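Local coordinates for ORC2 (Aeropyrum pernix, PDB 1W5T), which binds DNA and ATP and takes part in regulating the initiation of DNA replication, as a member of the Cdc6/Orc family of AAA+ ATPases, at residues L34-Y38 with D50-I54; D131-N137 with R174-I180; E302-L306 with H361-L367; L314-A318 with L383-A387. One frame throughout, in Å; residues are numbered along the deposited sequence.

Interaction 1 of 4, residues L34-Y38 with D50-I54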
loop_
_atom_site.group_PDB
_atom_site.type_symbol
_atom_site.label_atom_id
_atom_site.label_comp_id
_atom_site.label_asym_id
_atom_site.label_seq_id
_atom_site.Cartn_x
_atom_site.Cartn_y
_atom_site.Cartn_z
ATOM N N LEU A 34 -1.403 1.969 17.051
ATOM C CA LEU A 34 -0.201 1.248 16.689
ATOM C C LEU A 34 0.950 1.663 17.573
ATOM O O LEU A 34 1.712 0.831 18.035
ATOM C CB LEU A 34 0.188 1.549 15.252
ATOM C CG LEU A 34 -0.256 0.613 14.154
ATOM C CD1 LEU A 34 0.388 1.116 12.864
ATOM C CD2 LEU A 34 0.162 -0.795 14.439
ATOM N N ALA A 35 1.101 2.966 17.768
ATOM C CA ALA A 35 2.172 3.464 18.627
ATOM C C ALA A 35 2.035 2.885 20.027
ATOM O O ALA A 35 2.972 2.316 20.555
ATOM C CB ALA A 35 2.159 4.971 18.655
ATOM N N ARG A 36 0.834 2.965 20.585
ATOM C CA ARG A 36 0.519 2.398 21.906
ATOM C C ARG A 36 0.818 0.913 22.098
ATOM O O ARG A 36 1.244 0.523 23.174
ATOM C CB ARG A 36 -0.929 2.689 22.293
ATOM C CG ARG A 36 -1.121 3.855 23.249
ATOM C CD ARG A 36 0.063 4.162 24.225
ATOM N NE ARG A 36 0.477 5.582 24.131
ATOM C CZ ARG A 36 1.252 6.237 25.008
ATOM N NH1 ARG A 36 1.743 5.619 26.088
ATOM N NH2 ARG A 36 1.542 7.529 24.799
ATOM N N ILE A 37 0.622 0.081 21.079
ATOM C CA ILE A 37 0.940 -1.333 21.263
ATOM C C ILE A 37 2.403 -1.507 21.506
ATOM O O ILE A 37 2.793 -2.236 22.428
ATOM C CB ILE A 37 0.495 -2.151 20.077
ATOM C CG1 ILE A 37 -1.015 -2.285 20.139
ATOM C CG2 ILE A 37 1.187 -3.545 20.035
ATOM C CD1 ILE A 37 -1.612 -2.221 18.797
ATOM N N TYR A 38 3.217 -0.790 20.723
ATOM C CA TYR A 38 4.655 -0.820 20.954
ATOM C C TYR A 38 5.005 -0.245 22.314
ATOM O O TYR A 38 5.632 -0.948 23.104
ATOM C CB TYR A 38 5.409 -0.115 19.839
ATOM C CG TYR A 38 5.232 -0.786 18.501
ATOM C CD1 TYR A 38 4.493 -0.161 17.498
ATOM C CD2 TYR A 38 5.795 -2.047 18.236
ATOM C CE1 TYR A 38 4.301 -0.774 16.241
ATOM C CE2 TYR A 38 5.623 -2.672 16.977
ATOM C CZ TYR A 38 4.884 -2.019 15.995
ATOM O OH TYR A 38 4.730 -2.587 14.789
ATOM N N ASP A 50 6.969 -6.651 19.704
ATOM C CA ASP A 50 5.734 -6.832 18.943
ATOM C C ASP A 50 5.910 -6.792 17.428
ATOM O O ASP A 50 6.773 -6.094 16.898
ATOM C CB ASP A 50 4.694 -5.805 19.364
ATOM C CG ASP A 50 4.168 -6.076 20.748
ATOM O OD1 ASP A 50 4.588 -5.388 21.718
ATOM O OD2 ASP A 50 3.354 -6.986 20.960
ATOM N N VAL A 51 5.085 -7.569 16.738
ATOM C CA VAL A 51 5.063 -7.563 15.287
ATOM C C VAL A 51 3.656 -7.171 14.903
ATOM O O VAL A 51 2.703 -7.860 15.260
ATOM C CB VAL A 51 5.425 -8.968 14.707
ATOM C CG1 VAL A 51 5.185 -9.036 13.197
ATOM C CG2 VAL A 51 6.864 -9.360 15.056
ATOM N N ASN A 52 3.519 -6.056 14.192
ATOM C CA ASN A 52 2.204 -5.628 13.689
ATOM C C ASN A 52 2.201 -5.409 12.169
ATOM O O ASN A 52 3.232 -5.309 11.550
ATOM C CB ASN A 52 1.730 -4.374 14.426
ATOM C CG ASN A 52 1.638 -4.569 15.946
ATOM O OD1 ASN A 52 1.024 -5.511 16.423
ATOM N ND2 ASN A 52 2.227 -3.645 16.700
ATOM N N MET A 53 1.040 -5.343 11.560
ATOM C CA MET A 53 0.993 -5.164 10.141
ATOM C C MET A 53 -0.014 -4.102 9.740
ATOM O O MET A 53 -1.081 -3.988 10.348
ATOM C CB MET A 53 0.666 -6.485 9.442
ATOM C CG MET A 53 0.517 -6.357 7.919
ATOM S SD MET A 53 0.165 -7.888 7.029
ATOM C CE MET A 53 1.779 -8.574 6.943
ATOM N N ILE A 54 0.325 -3.381 8.675
ATOM C CA ILE A 54 -0.553 -2.458 7.960
ATOM C C ILE A 54 -0.705 -3.015 6.581
ATOM O O ILE A 54 0.301 -3.347 5.954
ATOM C CB ILE A 54 0.123 -1.065 7.846
ATOM C CG1 ILE A 54 0.281 -0.402 9.231
ATOM C CG2 ILE A 54 -0.650 -0.177 6.846
ATOM C CD1 ILE A 54 1.196 0.923 9.289
#
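Tyr38 lays one face of its ring over the side-chain amide of Asn52. The edge of the same ring meets the backbone of Asp50, where Tyr38 CE2 lies 3.6 Å from Asp50 O. The hydroxyl of Tyr38 is hydrogen-bonded to the carbonyl of Phe182, on the adjacent strand 180-186. One turn back on the helix, Leu34 packs on the far part of the strand. Its CD2 is 3.9 Å from Asn52 CB, and its CD1 is 3.7 Å from Ile54 CD1. Ile37 covers the other end, with CG2 4.0 Å from Asp50 CG. The carboxylate of Asp50 forms a salt bridge with Arg41, further along the same helix. Val51 and Met53 point their CA-to-CB bonds away from this helix, so Asn52 has the largest share of the strand's side of the contact. The helix and strand axes run nearly antiparallel, at 171° and 9.9 Å. Ile54 also touches Leu68 and Ala69 of helix 65-82, and its side chain is about 4 Å from that of the ATP-binding Lys65. The arrangement is that of an AAA+ ATPase domain: a helix covers the parallel sheet beside the strand that leads into the P-loop.

Interaction 2 of 4, residues D131-N137 with R174-I180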
loop_
_atom_site.group_PDB
_atom_site.type_symbol
_atom_site.label_atom_id
_atom_site.label_comp_id
_atom_site.label_asym_id
_atom_site.label_seq_id
_atom_site.Cartn_x
_atom_site.Cartn_y
_atom_site.Cartn_z
ATOM N N ASP A 131 23.470 -7.926 19.913
ATOM C CA ASP A 131 24.572 -7.494 20.757
ATOM C C ASP A 131 24.800 -5.982 20.815
ATOM O O ASP A 131 24.896 -5.437 21.921
ATOM C CB ASP A 131 25.860 -8.182 20.358
ATOM C CG ASP A 131 26.469 -8.911 21.502
ATOM O OD1 ASP A 131 25.686 -9.563 22.229
ATOM O OD2 ASP A 131 27.708 -8.872 21.761
ATOM N N ASN A 132 24.873 -5.306 19.657
ATOM C CA ASN A 132 25.059 -3.819 19.624
ATOM C C ASN A 132 23.903 -3.063 20.293
ATOM O O ASN A 132 24.115 -2.061 20.942
ATOM C CB ASN A 132 25.220 -3.284 18.187
ATOM C CG ASN A 132 26.604 -3.546 17.601
ATOM O OD1 ASN A 132 27.469 -2.665 17.582
ATOM N ND2 ASN A 132 26.812 -4.769 17.099
ATOM N N LEU A 133 22.678 -3.549 20.130
ATOM C CA LEU A 133 21.521 -2.918 20.775
ATOM C C LEU A 133 21.624 -3.080 22.297
ATOM O O LEU A 133 21.271 -2.168 23.067
ATOM C CB LEU A 133 20.196 -3.464 20.225
ATOM C CG LEU A 133 19.828 -3.037 18.778
ATOM C CD1 LEU A 133 18.756 -3.985 18.207
ATOM C CD2 LEU A 133 19.351 -1.509 18.614
ATOM N N TYR A 134 22.150 -4.217 22.728
ATOM C CA TYR A 134 22.407 -4.425 24.140
ATOM C C TYR A 134 23.589 -3.537 24.644
ATOM O O TYR A 134 23.479 -2.875 25.690
ATOM C CB TYR A 134 22.628 -5.938 24.418
ATOM C CG TYR A 134 23.372 -6.189 25.698
ATOM C CD1 TYR A 134 22.736 -6.097 26.913
ATOM C CD2 TYR A 134 24.734 -6.433 25.688
ATOM C CE1 TYR A 134 23.448 -6.285 28.111
ATOM C CE2 TYR A 134 25.443 -6.629 26.873
ATOM C CZ TYR A 134 24.795 -6.557 28.056
ATOM O OH TYR A 134 25.502 -6.714 29.214
ATOM N N VAL A 135 24.709 -3.518 23.908
ATOM C CA VAL A 135 25.839 -2.676 24.320
ATOM C C VAL A 135 25.383 -1.231 24.534
ATOM O O VAL A 135 25.626 -0.628 25.583
ATOM C CB VAL A 135 27.053 -2.811 23.389
ATOM C CG1 VAL A 135 28.098 -1.730 23.669
ATOM C CG2 VAL A 135 27.638 -4.224 23.547
ATOM N N GLU A 136 24.605 -0.754 23.584
ATOM C CA GLU A 136 24.236 0.640 23.485
ATOM C C GLU A 136 23.085 1.042 24.365
ATOM O O GLU A 136 22.928 2.226 24.683
ATOM C CB GLU A 136 23.837 0.928 22.035
ATOM C CG GLU A 136 24.993 0.813 21.079
ATOM C CD GLU A 136 25.729 2.117 20.964
ATOM O OE1 GLU A 136 26.696 2.166 20.174
ATOM O OE2 GLU A 136 25.311 3.089 21.664
ATOM N N ASN A 137 22.298 0.055 24.760
ATOM C CA ASN A 137 21.056 0.280 25.474
ATOM C C ASN A 137 20.052 0.984 24.574
ATOM O O ASN A 137 19.427 1.950 24.975
ATOM C CB ASN A 137 21.276 1.037 26.795
ATOM C CG ASN A 137 20.066 0.984 27.708
ATOM O OD1 ASN A 137 19.054 0.308 27.409
ATOM N ND2 ASN A 137 20.145 1.712 28.815
ATOM N N ARG A 174 21.956 -10.849 25.974
ATOM C CA ARG A 174 22.806 -11.132 27.133
ATOM C C ARG A 174 22.075 -10.920 28.431
ATOM O O ARG A 174 22.207 -11.715 29.341
ATOM C CB ARG A 174 24.054 -10.264 27.092
ATOM C CG ARG A 174 25.293 -11.060 26.788
ATOM C CD ARG A 174 26.053 -10.698 25.529
ATOM N NE ARG A 174 27.223 -11.514 25.647
ATOM C CZ ARG A 174 27.784 -12.332 24.783
ATOM N NH1 ARG A 174 27.391 -12.463 23.519
ATOM N NH2 ARG A 174 28.814 -13.021 25.241
ATOM N N ASP A 175 21.281 -9.847 28.503
ATOM C CA ASP A 175 20.495 -9.518 29.691
ATOM C C ASP A 175 19.001 -9.879 29.613
ATOM O O ASP A 175 18.253 -9.488 30.475
ATOM C CB ASP A 175 20.646 -8.021 29.975
ATOM C CG ASP A 175 20.061 -7.149 28.862
ATOM O OD1 ASP A 175 19.673 -7.705 27.819
ATOM O OD2 ASP A 175 19.929 -5.918 28.947
ATOM N N GLY A 176 18.566 -10.571 28.557
ATOM C CA GLY A 176 17.164 -10.947 28.388
ATOM C C GLY A 176 16.161 -9.832 28.081
ATOM O O GLY A 176 14.934 -10.020 28.245
ATOM N N VAL A 177 16.670 -8.663 27.680
ATOM C CA VAL A 177 15.825 -7.557 27.244
ATOM C C VAL A 177 15.618 -7.668 25.705
ATOM O O VAL A 177 16.581 -7.591 24.931
ATOM C CB VAL A 177 16.425 -6.161 27.667
ATOM C CG1 VAL A 177 15.528 -5.019 27.277
ATOM C CG2 VAL A 177 16.632 -6.069 29.188
ATOM N N ASN A 178 14.373 -7.910 25.285
ATOM C CA ASN A 178 13.964 -7.894 23.871
ATOM C C ASN A 178 14.049 -6.469 23.313
ATOM O O ASN A 178 13.403 -5.551 23.861
ATOM C CB ASN A 178 12.528 -8.391 23.741
ATOM C CG ASN A 178 12.344 -9.843 24.244
ATOM O OD1 ASN A 178 13.301 -10.602 24.388
ATOM N ND2 ASN A 178 11.114 -10.212 24.507
ATOM N N ARG A 179 14.796 -6.267 22.224
ATOM C CA ARG A 179 15.040 -4.895 21.752
ATOM C C ARG A 179 14.731 -4.637 20.288
ATOM O O ARG A 179 15.185 -3.637 19.740
ATOM C CB ARG A 179 16.495 -4.491 22.023
ATOM C CG ARG A 179 16.983 -4.775 23.420
ATOM C CD ARG A 179 18.302 -4.110 23.676
ATOM N NE ARG A 179 18.723 -4.239 25.046
ATOM C CZ ARG A 179 18.666 -3.321 25.975
ATOM N NH1 ARG A 179 18.189 -2.085 25.764
ATOM N NH2 ARG A 179 19.117 -3.669 27.174
ATOM N N ILE A 180 13.969 -5.526 19.660
ATOM C CA ILE A 180 13.621 -5.390 18.234
ATOM C C ILE A 180 12.136 -5.660 18.031
ATOM O O ILE A 180 11.648 -6.735 18.398
ATOM C CB ILE A 180 14.411 -6.372 17.330
ATOM C CG1 ILE A 180 15.916 -6.255 17.537
ATOM C CG2 ILE A 180 14.138 -6.042 15.853
ATOM C CD1 ILE A 180 16.662 -7.263 16.746
#
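Arg179 carries most of the polar chemistry here. Its NH1 donates to Asn137 OD1 at 3.0 Å, which ties the loop to the end of the helix. Its NH2 forms a salt bridge with Asp175 OD2, also 3.0 Å, within the loop. Arg179 NE is buried without a partner in the model. The guanidinium lies with one face over Leu133 O, and Tyr139 adds a cation-pi contact. Asp175 uses its other oxygen as well: OD1 accepts from Val177 N at 3.2 Å, closing an Asx turn. At the outer edge, Asp131 OD1 and Arg174 NH1 form a long salt bridge of 3.6 Å. Tyr134 fills the space between these charges. Arg174 CB sits over its ring face in a CH-pi contact, 3.9 Å from the centroid. Deeper in, Leu133 CD1 meets Ile180 CG1 at 3.7 Å. Asn137 has positive phi and is the C-prime residue of the helix, with Asn137 N bonded to Tyr134 O at 3.3 Å. The contact thus joins a Schellman-capped helix end to the loop entering strand 180-186, at the N-terminal end of the central strand of the parallel sheet in the AAA+ alpha/beta domain.

Interaction 3 of 4, residues E302-L306 with H361-L367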
loop_
_atom_site.group_PDB
_atom_site.type_symbol
_atom_site.label_atom_id
_atom_site.label_comp_id
_atom_site.label_asym_id
_atom_site.label_seq_id
_atom_site.Cartn_x
_atom_site.Cartn_y
_atom_site.Cartn_z
ATOM N N GLU A 302 -0.683 -7.869 -12.346
ATOM C CA GLU A 302 -1.864 -8.437 -11.709
ATOM C C GLU A 302 -2.741 -9.129 -12.771
ATOM O O GLU A 302 -3.195 -10.252 -12.578
ATOM C CB GLU A 302 -2.650 -7.294 -11.047
ATOM C CG GLU A 302 -3.057 -7.374 -9.573
ATOM C CD GLU A 302 -2.343 -8.421 -8.742
ATOM O OE1 GLU A 302 -1.534 -8.051 -7.868
ATOM O OE2 GLU A 302 -2.627 -9.614 -8.942
ATOM N N LEU A 303 -2.960 -8.442 -13.895
ATOM C CA LEU A 303 -3.735 -8.986 -15.005
ATOM C C LEU A 303 -3.067 -10.171 -15.681
ATOM O O LEU A 303 -3.730 -11.169 -15.944
ATOM C CB LEU A 303 -4.076 -7.912 -16.031
ATOM C CG LEU A 303 -4.836 -6.707 -15.482
ATOM C CD1 LEU A 303 -5.045 -5.665 -16.576
ATOM C CD2 LEU A 303 -6.147 -7.094 -14.779
ATOM N N GLU A 304 -1.757 -10.035 -15.929
ATOM C CA GLU A 304 -0.898 -11.067 -16.496
ATOM C C GLU A 304 -0.943 -12.358 -15.700
ATOM O O GLU A 304 -0.724 -13.426 -16.252
ATOM C CB GLU A 304 0.554 -10.569 -16.545
ATOM C CG GLU A 304 0.808 -9.416 -17.515
ATOM C CD GLU A 304 2.287 -9.066 -17.740
ATOM O OE1 GLU A 304 3.127 -9.087 -16.787
ATOM O OE2 GLU A 304 2.607 -8.735 -18.902
ATOM N N ALA A 305 -1.198 -12.254 -14.397
ATOM C CA ALA A 305 -1.355 -13.420 -13.537
ATOM C C ALA A 305 -2.687 -14.124 -13.752
ATOM O O ALA A 305 -2.883 -15.246 -13.311
ATOM C CB ALA A 305 -1.224 -13.027 -12.076
ATOM N N LEU A 306 -3.611 -13.473 -14.425
ATOM C CA LEU A 306 -4.946 -14.046 -14.618
ATOM C C LEU A 306 -4.967 -14.961 -15.848
ATOM O O LEU A 306 -4.332 -14.656 -16.831
ATOM C CB LEU A 306 -5.948 -12.898 -14.814
ATOM C CG LEU A 306 -6.808 -12.459 -13.639
ATOM C CD1 LEU A 306 -6.087 -12.673 -12.255
ATOM C CD2 LEU A 306 -7.402 -11.029 -13.848
ATOM N N HIS A 361 -13.135 -14.871 -8.094
ATOM C CA HIS A 361 -11.770 -14.397 -8.031
ATOM C C HIS A 361 -11.620 -12.944 -8.469
ATOM O O HIS A 361 -10.900 -12.184 -7.823
ATOM C CB HIS A 361 -10.856 -15.283 -8.840
ATOM C CG HIS A 361 -9.423 -15.014 -8.584
ATOM N ND1 HIS A 361 -8.525 -14.741 -9.595
ATOM C CD2 HIS A 361 -8.733 -14.913 -7.422
ATOM C CE1 HIS A 361 -7.339 -14.498 -9.066
ATOM N NE2 HIS A 361 -7.436 -14.607 -7.751
ATOM N N LEU A 362 -12.294 -12.568 -9.563
ATOM C CA LEU A 362 -12.305 -11.194 -10.050
ATOM C C LEU A 362 -12.831 -10.300 -8.958
ATOM O O LEU A 362 -12.293 -9.224 -8.742
ATOM C CB LEU A 362 -13.169 -10.992 -11.328
ATOM C CG LEU A 362 -12.623 -11.561 -12.664
ATOM C CD1 LEU A 362 -13.646 -11.597 -13.815
ATOM C CD2 LEU A 362 -11.300 -10.926 -13.128
ATOM N N THR A 363 -13.870 -10.755 -8.264
ATOM C CA THR A 363 -14.467 -9.973 -7.207
ATOM C C THR A 363 -13.484 -9.762 -6.049
ATOM O O THR A 363 -13.321 -8.646 -5.552
ATOM C CB THR A 363 -15.773 -10.646 -6.710
ATOM O OG1 THR A 363 -16.810 -10.371 -7.657
ATOM C CG2 THR A 363 -16.266 -9.992 -5.428
ATOM N N SER A 364 -12.830 -10.839 -5.643
ATOM C CA SER A 364 -11.903 -10.784 -4.521
ATOM C C SER A 364 -10.669 -9.965 -4.845
ATOM O O SER A 364 -9.976 -9.500 -3.930
ATOM C CB SER A 364 -11.515 -12.179 -4.066
ATOM O OG SER A 364 -10.652 -12.751 -4.979
ATOM N N LEU A 365 -10.405 -9.758 -6.137
ATOM C CA LEU A 365 -9.251 -8.952 -6.537
ATOM C C LEU A 365 -9.662 -7.495 -6.570
ATOM O O LEU A 365 -8.851 -6.636 -6.913
ATOM C CB LEU A 365 -8.664 -9.359 -7.895
ATOM C CG LEU A 365 -7.766 -10.604 -8.032
ATOM C CD1 LEU A 365 -7.608 -11.015 -9.513
ATOM C CD2 LEU A 365 -6.379 -10.441 -7.382
ATOM N N GLY A 366 -10.926 -7.247 -6.227
ATOM C CA GLY A 366 -11.496 -5.918 -6.231
ATOM C C GLY A 366 -11.710 -5.313 -7.598
ATOM O O GLY A 366 -11.952 -4.114 -7.712
ATOM N N LEU A 367 -11.600 -6.124 -8.637
ATOM C CA LEU A 367 -11.725 -5.623 -10.009
ATOM C C LEU A 367 -13.184 -5.398 -10.394
ATOM O O LEU A 367 -13.487 -4.556 -11.228
ATOM C CB LEU A 367 -11.075 -6.573 -11.021
ATOM C CG LEU A 367 -9.555 -6.607 -10.995
ATOM C CD1 LEU A 367 -9.022 -7.746 -11.852
ATOM C CD2 LEU A 367 -9.006 -5.244 -11.442
#
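His361 opens the second segment with a ring edge against Leu306, where His361 CE1 is 3.9 Å from Leu306 CD1. Its ND1 is hydrogen-bonded to Glu310. Next, Leu362 CD2 touches Leu306 CD2 at 4.0 Å. Leu365 makes the closest approach of the contact, with its CD1 3.5 Å from Leu306 CD1. Its CD2 also lies 4.1 Å from Glu302 OE2, an oxygen held in a salt bridge by Arg190. Gly366 has positive phi and closes helix 352-364 in a Schellman motif. The chain then turns so that Leu367 faces the first segment. Leu367 CD1 is 4.2 Å from both Leu303 CD2 and Leu306 CD2. Leu306 therefore meets four residues of this segment, and the contact across it has no hydrogen bond. In the winged-helix domain, helix 308-322 packs beside both segments, with Leu314 touching Leu303 and Leu367. Helix 392-408 covers Leu303, and strand 368-372 follows directly from Leu367.

Interaction 4 of 4, residues L314-A318 with L383-A387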
loop_
_atom_site.group_PDB
_atom_site.type_symbol
_atom_site.label_atom_id
_atom_site.label_comp_id
_atom_site.label_asym_id
_atom_site.label_seq_id
_atom_site.Cartn_x
_atom_site.Cartn_y
_atom_site.Cartn_z
ATOM N N LEU A 314 -13.561 -10.338 -17.433
ATOM C CA LEU A 314 -13.211 -8.971 -17.067
ATOM C C LEU A 314 -13.497 -7.975 -18.209
ATOM O O LEU A 314 -14.105 -6.922 -18.006
ATOM C CB LEU A 314 -11.755 -8.867 -16.590
ATOM C CG LEU A 314 -11.318 -7.501 -16.036
ATOM C CD1 LEU A 314 -12.279 -7.047 -14.943
ATOM C CD2 LEU A 314 -9.874 -7.538 -15.463
ATOM N N ARG A 315 -13.053 -8.330 -19.403
ATOM C CA ARG A 315 -13.287 -7.517 -20.583
ATOM C C ARG A 315 -14.776 -7.246 -20.807
ATOM O O ARG A 315 -15.179 -6.114 -21.047
ATOM C CB ARG A 315 -12.682 -8.181 -21.825
ATOM C CG ARG A 315 -12.488 -7.196 -22.958
ATOM C CD ARG A 315 -12.957 -7.683 -24.287
ATOM N NE ARG A 315 -12.283 -6.978 -25.379
ATOM C CZ ARG A 315 -12.862 -6.054 -26.152
ATOM N NH1 ARG A 315 -12.169 -5.484 -27.123
ATOM N NH2 ARG A 315 -14.134 -5.699 -25.969
ATOM N N LEU A 316 -15.584 -8.288 -20.682
ATOM C CA LEU A 316 -16.994 -8.167 -20.966
ATOM C C LEU A 316 -17.690 -7.273 -19.945
ATOM O O LEU A 316 -18.520 -6.436 -20.300
ATOM C CB LEU A 316 -17.645 -9.547 -21.021
ATOM C CG LEU A 316 -17.345 -10.452 -22.215
ATOM C CD1 LEU A 316 -17.692 -11.858 -21.819
ATOM C CD2 LEU A 316 -18.099 -10.035 -23.500
ATOM N N ILE A 317 -17.328 -7.450 -18.669
ATOM C CA ILE A 317 -17.838 -6.615 -17.595
ATOM C C ILE A 317 -17.412 -5.172 -17.840
ATOM O O ILE A 317 -18.199 -4.265 -17.661
ATOM C CB ILE A 317 -17.357 -7.143 -16.249
ATOM C CG1 ILE A 317 -18.074 -8.459 -15.927
ATOM C CG2 ILE A 317 -17.537 -6.100 -15.145
ATOM C CD1 ILE A 317 -17.811 -9.063 -14.528
ATOM N N ALA A 318 -16.178 -4.967 -18.278
ATOM C CA ALA A 318 -15.694 -3.614 -18.630
ATOM C C ALA A 318 -16.473 -2.975 -19.775
ATOM O O ALA A 318 -16.938 -1.868 -19.632
ATOM C CB ALA A 318 -14.214 -3.613 -18.952
ATOM N N LEU A 383 -25.717 -9.071 -9.874
ATOM C CA LEU A 383 -25.316 -7.965 -10.733
ATOM C C LEU A 383 -23.818 -7.765 -10.564
ATOM O O LEU A 383 -23.295 -7.979 -9.477
ATOM C CB LEU A 383 -26.115 -6.690 -10.394
ATOM C CG LEU A 383 -27.666 -6.789 -10.360
ATOM C CD1 LEU A 383 -28.307 -5.399 -10.155
ATOM C CD2 LEU A 383 -28.239 -7.425 -11.628
ATOM N N PHE A 384 -23.133 -7.394 -11.648
ATOM C CA PHE A 384 -21.689 -7.221 -11.643
ATOM C C PHE A 384 -21.356 -5.938 -12.328
ATOM O O PHE A 384 -22.028 -5.571 -13.302
ATOM C CB PHE A 384 -21.008 -8.337 -12.411
ATOM C CG PHE A 384 -21.146 -9.688 -11.794
ATOM C CD1 PHE A 384 -22.063 -10.614 -12.301
ATOM C CD2 PHE A 384 -20.334 -10.065 -10.747
ATOM C CE1 PHE A 384 -22.189 -11.885 -11.736
ATOM C CE2 PHE A 384 -20.444 -11.339 -10.172
ATOM C CZ PHE A 384 -21.372 -12.247 -10.676
ATOM N N ARG A 385 -20.332 -5.247 -11.845
ATOM C CA ARG A 385 -19.821 -4.056 -12.525
ATOM C C ARG A 385 -18.286 -3.960 -12.438
ATOM O O ARG A 385 -17.664 -4.520 -11.555
ATOM C CB ARG A 385 -20.498 -2.796 -11.965
ATOM C CG ARG A 385 -19.688 -2.018 -10.887
ATOM C CD ARG A 385 -20.390 -0.821 -10.269
ATOM N NE ARG A 385 -20.241 -0.801 -8.813
ATOM C CZ ARG A 385 -20.759 0.129 -8.002
ATOM N NH1 ARG A 385 -21.462 1.148 -8.488
ATOM N NH2 ARG A 385 -20.577 0.031 -6.693
ATOM N N LEU A 386 -17.668 -3.270 -13.370
ATOM C CA LEU A 386 -16.286 -2.878 -13.171
ATOM C C LEU A 386 -16.210 -1.955 -11.967
ATOM O O LEU A 386 -17.105 -1.129 -11.749
ATOM C CB LEU A 386 -15.737 -2.170 -14.405
ATOM C CG LEU A 386 -14.217 -2.284 -14.478
ATOM C CD1 LEU A 386 -13.882 -3.772 -14.731
ATOM C CD2 LEU A 386 -13.685 -1.399 -15.560
ATOM N N ALA A 387 -15.160 -2.106 -11.173
ATOM C CA ALA A 387 -14.861 -1.153 -10.097
ATOM C C ALA A 387 -14.878 0.260 -10.689
ATOM O O ALA A 387 -14.169 0.538 -11.645
ATOM C CB ALA A 387 -13.506 -1.469 -9.490
#
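Van der Waals packing, mostly of apolar side chains, makes up the contact between helix 314-318 and strand 383-386. Among side chains, Leu314 CD1 lies 3.7 Å from Leu386 CD1, and Ala318 CB lies 4.1 Å from Leu386 CD2. Ile317 CD1 meets Phe384 CB at 3.9 Å. The second kind is side chain on backbone. Ile317 CG2 presses on the strand, 3.3 Å from Leu386 N and 3.5 Å from Arg385 C. The axes cross at -88° and come within 7.5 Å, so the helix reaches only a short length of strand. Charged groups stay out of the interface. Arg385 points its CA-to-CB bond away and forms a salt bridge with Asp369 on strand 368-372. Arg315 also points away and pairs with Glu319 and Asp400. Leu333 and Leu359, from two further helices, touch both Ile317 and Phe384. With no hydrogen bond or salt bridge between the segments, the small sheet of the winged-helix domain is held on this helix by hydrophobic burial and by the packing of Ile317 on the strand backbone.

The contacts fall into two groups in chain order. Interactions 1 and 2 lie in the AAA+ ATPase domain, with centres 20 Å apart. They share its parallel sheet: strand 51-56 lies next to strand 180-186, which residues 174-180 lead into. Interactions 3 and 4 lie in the C-terminal winged-helix domain, 12 Å apart. Their segments alternate along the chain, and they touch through Leu367 and Leu314 and through a probable hydrogen bond from Ala387 N to Leu367 O. The groups sit on opposite sides of the chain's centre, 30 to 54 Å apart. The two groups do not touch, so each pair packs its own domain. Interaction 1 is near the nucleotide, interaction 2 away from it.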